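Local coordinates for pyrrolysyl-tRNA synthetase (Desulfitobacterium hafniense, PDB 3DSQ), which probably ligates pyrrolysine to its cognate tRNA at the expense of ATP, working as a class II aminoacyl-tRNA synthetase homodimer, at residues Lys148-Arg160 with Asn170-Thr182. Residues are numbered along the deposited sequence; the frame is centred on the assembly and turned at random.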
# COMPACT_ATOMS: atom_id res chain seq x y z
N LYS B 148 -24.42 13.58 7.98
CA LYS B 148 -23.23 14.40 8.21
C LYS B 148 -23.13 14.69 9.71
O LYS B 148 -24.14 14.66 10.41
CB LYS B 148 -23.33 15.69 7.40
CG LYS B 148 -23.26 15.45 5.89
CD LYS B 148 -23.31 16.74 5.08
CE LYS B 148 -24.67 17.41 5.17
NZ LYS B 148 -25.76 16.56 4.58
N PRO B 149 -21.91 14.93 10.22
CA PRO B 149 -20.64 14.94 9.48
C PRO B 149 -20.11 13.54 9.13
O PRO B 149 -20.21 12.61 9.94
CB PRO B 149 -19.71 15.69 10.42
CG PRO B 149 -20.18 15.21 11.77
CD PRO B 149 -21.69 15.26 11.64
N ILE B 150 -19.55 13.40 7.94
CA ILE B 150 -19.00 12.13 7.48
C ILE B 150 -17.47 12.17 7.59
O ILE B 150 -16.82 12.98 6.93
CB ILE B 150 -19.41 11.85 6.02
CG1 ILE B 150 -20.91 11.51 5.96
CG2 ILE B 150 -18.57 10.72 5.44
CD1 ILE B 150 -21.47 11.41 4.55
N ARG B 151 -16.92 11.28 8.41
CA ARG B 151 -15.47 11.22 8.61
C ARG B 151 -14.85 10.07 7.84
O ARG B 151 -15.14 8.90 8.11
CB ARG B 151 -15.16 11.09 10.11
CG ARG B 151 -15.51 12.34 10.88
CD ARG B 151 -15.02 12.31 12.32
NE ARG B 151 -14.98 13.67 12.86
CZ ARG B 151 -14.66 13.98 14.10
NH1 ARG B 151 -14.33 13.03 14.98
NH2 ARG B 151 -14.65 15.25 14.48
N ILE B 152 -13.98 10.41 6.90
CA ILE B 152 -13.32 9.42 6.06
C ILE B 152 -11.82 9.69 5.87
O ILE B 152 -11.40 10.84 5.84
CB ILE B 152 -14.01 9.41 4.67
CG1 ILE B 152 -15.42 8.83 4.80
CG2 ILE B 152 -13.17 8.63 3.67
CD1 ILE B 152 -15.47 7.36 5.06
N PHE B 153 -11.03 8.63 5.75
CA PHE B 153 -9.60 8.81 5.53
C PHE B 153 -9.03 7.62 4.78
O PHE B 153 -9.63 6.55 4.77
CB PHE B 153 -8.82 9.00 6.84
CG PHE B 153 -8.59 7.72 7.61
CD1 PHE B 153 -9.58 7.18 8.40
CD2 PHE B 153 -7.34 7.09 7.56
CE1 PHE B 153 -9.35 6.02 9.15
CE2 PHE B 153 -7.09 5.94 8.30
CZ PHE B 153 -8.09 5.41 9.10
N GLU B 154 -7.88 7.83 4.15
CA GLU B 154 -7.18 6.77 3.43
C GLU B 154 -5.68 6.98 3.59
O GLU B 154 -5.19 8.11 3.65
CB GLU B 154 -7.55 6.75 1.92
CG GLU B 154 -6.83 5.60 1.15
CD GLU B 154 -7.34 5.38 -0.29
OE1 GLU B 154 -6.85 4.44 -0.96
OE2 GLU B 154 -8.21 6.14 -0.75
N ILE B 155 -4.96 5.88 3.70
CA ILE B 155 -3.51 5.89 3.83
C ILE B 155 -3.08 5.08 2.62
O ILE B 155 -3.45 3.92 2.51
CB ILE B 155 -3.04 5.15 5.09
CG1 ILE B 155 -3.53 5.87 6.35
CG2 ILE B 155 -1.52 5.05 5.07
CD1 ILE B 155 -3.07 5.21 7.67
N GLY B 156 -2.33 5.67 1.70
CA GLY B 156 -1.95 4.88 0.54
C GLY B 156 -0.97 5.51 -0.42
O GLY B 156 -0.77 6.72 -0.45
N THR B 157 -0.37 4.66 -1.22
CA THR B 157 0.63 5.06 -2.18
C THR B 157 0.12 6.03 -3.23
O THR B 157 -0.95 5.83 -3.80
CB THR B 157 1.21 3.82 -2.88
OG1 THR B 157 1.64 2.88 -1.87
CG2 THR B 157 2.42 4.20 -3.75
N CYS B 158 0.89 7.09 -3.44
CA CYS B 158 0.62 8.11 -4.44
C CYS B 158 1.92 8.22 -5.22
O CYS B 158 2.97 7.80 -4.74
CB CYS B 158 0.23 9.44 -3.79
SG CYS B 158 -1.47 9.43 -3.14
N TYR B 159 1.84 8.77 -6.42
CA TYR B 159 2.99 8.86 -7.29
C TYR B 159 3.12 10.20 -8.02
O TYR B 159 2.14 10.74 -8.52
CB TYR B 159 2.92 7.77 -8.36
CG TYR B 159 2.64 6.37 -7.86
CD1 TYR B 159 1.37 6.01 -7.40
CD2 TYR B 159 3.64 5.40 -7.89
CE1 TYR B 159 1.10 4.70 -7.00
CE2 TYR B 159 3.38 4.09 -7.49
CZ TYR B 159 2.12 3.75 -7.05
OH TYR B 159 1.86 2.44 -6.73
N ARG B 160 4.35 10.70 -8.09
CA ARG B 160 4.63 11.95 -8.78
C ARG B 160 6.00 11.83 -9.45
O ARG B 160 6.94 11.32 -8.85
CB ARG B 160 4.64 13.12 -7.80
CG ARG B 160 3.27 13.54 -7.30
CD ARG B 160 3.38 14.60 -6.21
NE ARG B 160 2.08 15.08 -5.76
CZ ARG B 160 1.30 15.91 -6.44
NH1 ARG B 160 1.69 16.37 -7.63
NH2 ARG B 160 0.13 16.30 -5.94
N ASN B 170 9.27 8.90 -6.05
CA ASN B 170 8.30 8.68 -7.11
C ASN B 170 7.09 8.00 -6.49
O ASN B 170 5.97 8.21 -6.92
CB ASN B 170 8.86 7.79 -8.22
CG ASN B 170 9.92 8.48 -9.05
OD1 ASN B 170 9.82 9.67 -9.34
ND2 ASN B 170 10.93 7.73 -9.45
N GLU B 171 7.35 7.16 -5.50
CA GLU B 171 6.29 6.43 -4.79
C GLU B 171 6.29 6.93 -3.35
O GLU B 171 7.29 6.82 -2.67
CB GLU B 171 6.57 4.92 -4.76
CG GLU B 171 6.68 4.26 -6.10
CD GLU B 171 6.75 2.75 -6.00
OE1 GLU B 171 5.87 2.16 -5.34
OE2 GLU B 171 7.68 2.16 -6.59
N PHE B 172 5.18 7.48 -2.89
CA PHE B 172 5.11 7.96 -1.53
C PHE B 172 3.76 7.59 -0.89
O PHE B 172 2.79 7.29 -1.59
CB PHE B 172 5.39 9.48 -1.47
CG PHE B 172 4.50 10.32 -2.37
CD1 PHE B 172 3.35 10.91 -1.87
CD2 PHE B 172 4.83 10.53 -3.72
CE1 PHE B 172 2.53 11.71 -2.68
CE2 PHE B 172 4.02 11.34 -4.54
CZ PHE B 172 2.87 11.92 -4.03
N THR B 173 3.74 7.57 0.43
CA THR B 173 2.54 7.20 1.16
C THR B 173 1.88 8.44 1.73
O THR B 173 2.52 9.22 2.44
CB THR B 173 2.87 6.22 2.31
OG1 THR B 173 3.78 5.22 1.84
CG2 THR B 173 1.59 5.54 2.83
N MET B 174 0.61 8.60 1.42
CA MET B 174 -0.17 9.74 1.90
C MET B 174 -1.26 9.27 2.84
O MET B 174 -1.85 8.21 2.64
CB MET B 174 -0.85 10.48 0.74
CG MET B 174 0.08 11.31 -0.13
SD MET B 174 0.88 12.64 0.78
CE MET B 174 2.45 11.95 0.95
N LEU B 175 -1.48 10.08 3.86
CA LEU B 175 -2.54 9.87 4.83
C LEU B 175 -3.38 11.11 4.55
O LEU B 175 -2.86 12.22 4.53
CB LEU B 175 -2.04 9.93 6.27
CG LEU B 175 -3.10 10.37 7.31
CD1 LEU B 175 -4.28 9.41 7.29
CD2 LEU B 175 -2.49 10.44 8.70
N ASN B 176 -4.66 10.93 4.28
CA ASN B 176 -5.50 12.08 4.03
C ASN B 176 -6.77 11.85 4.80
O ASN B 176 -7.54 10.97 4.46
CB ASN B 176 -5.82 12.21 2.54
CG ASN B 176 -6.44 13.55 2.19
OD1 ASN B 176 -7.26 14.08 2.93
ND2 ASN B 176 -6.06 14.09 1.04
N LEU B 177 -6.98 12.63 5.86
CA LEU B 177 -8.20 12.47 6.64
C LEU B 177 -9.11 13.65 6.39
O LEU B 177 -8.66 14.77 6.18
CB LEU B 177 -7.90 12.30 8.13
CG LEU B 177 -6.98 13.20 8.96
CD1 LEU B 177 -7.18 14.65 8.62
CD2 LEU B 177 -7.30 12.94 10.43
N THR B 178 -10.41 13.39 6.42
CA THR B 178 -11.37 14.43 6.13
C THR B 178 -12.66 14.29 6.90
O THR B 178 -12.96 13.23 7.43
CB THR B 178 -11.78 14.37 4.65
OG1 THR B 178 -12.54 13.18 4.43
CG2 THR B 178 -10.54 14.33 3.75
N GLU B 179 -13.41 15.38 6.93
CA GLU B 179 -14.71 15.41 7.57
C GLU B 179 -15.57 16.24 6.64
O GLU B 179 -15.22 17.36 6.30
CB GLU B 179 -14.67 16.05 8.96
CG GLU B 179 -16.03 16.03 9.65
CD GLU B 179 -16.00 16.58 11.07
OE1 GLU B 179 -15.85 17.80 11.22
OE2 GLU B 179 -16.13 15.78 12.02
N LEU B 180 -16.68 15.66 6.21
CA LEU B 180 -17.63 16.33 5.34
C LEU B 180 -18.84 16.72 6.19
O LEU B 180 -19.45 15.85 6.81
CB LEU B 180 -18.09 15.39 4.23
CG LEU B 180 -19.23 15.86 3.33
CD1 LEU B 180 -18.75 16.96 2.39
CD2 LEU B 180 -19.76 14.68 2.54
N GLY B 181 -19.16 18.00 6.20
CA GLY B 181 -20.29 18.47 6.98
C GLY B 181 -19.85 19.21 8.23
O GLY B 181 -20.63 19.39 9.17
N THR B 182 -18.60 19.64 8.24
CA THR B 182 -18.06 20.38 9.38
C THR B 182 -18.75 21.74 9.48
O THR B 182 -18.94 22.41 8.47
CB THR B 182 -16.54 20.63 9.21
OG1 THR B 182 -15.88 19.38 8.94
CG2 THR B 182 -15.95 21.24 10.47
O HOH W 1 2.49 3.02 0.56
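Strands 150-159 and 171-180 pair as an antiparallel hairpin in the class II synthetase catalytic sheet, consistent with the motif 2 hairpin of this family; ten consecutive bridges run from Ile150-Leu180 to Tyr159-Glu171. Near the open end, Arg151 and Glu179 run side by side, guanidinium and carboxylate planes 21° apart. In a salt bridge, Arg151 NE meets Glu179 OE2 at 2.5 Å from the anti side but well out of the carboxylate plane, and NH2 adds a weak bond to that oxygen. With Glu179 CG anti to its N (chi1 -178°), the extended chain reaches this pairing, while OE1 accepts from Thr182 OG1 (2.8 Å) and bridges to Arg190. A glutamine here would probably leave Arg151 and Arg190 without the negative charge that both now share. Midway, Ile152 O takes two donors, Thr178 N at 2.8 Å and Thr178 OG1 at 3.0 Å. Toward the turn, Cys158 CB sits over one face of the Phe172 ring, 3.4 Å from CE1, and Phe172 CZ lies at the Arg160 guanidinium edge, 3.5 Å from Arg160 CD. Tyr159 CE2 lies 3.6 Å from Glu171 CG, and both polar ends bond to Thr96 of the second subunit. One carboxylate thus serves two arginines and a threonine at the open end, while the turn end combines ring packing with intersubunit polar bonds.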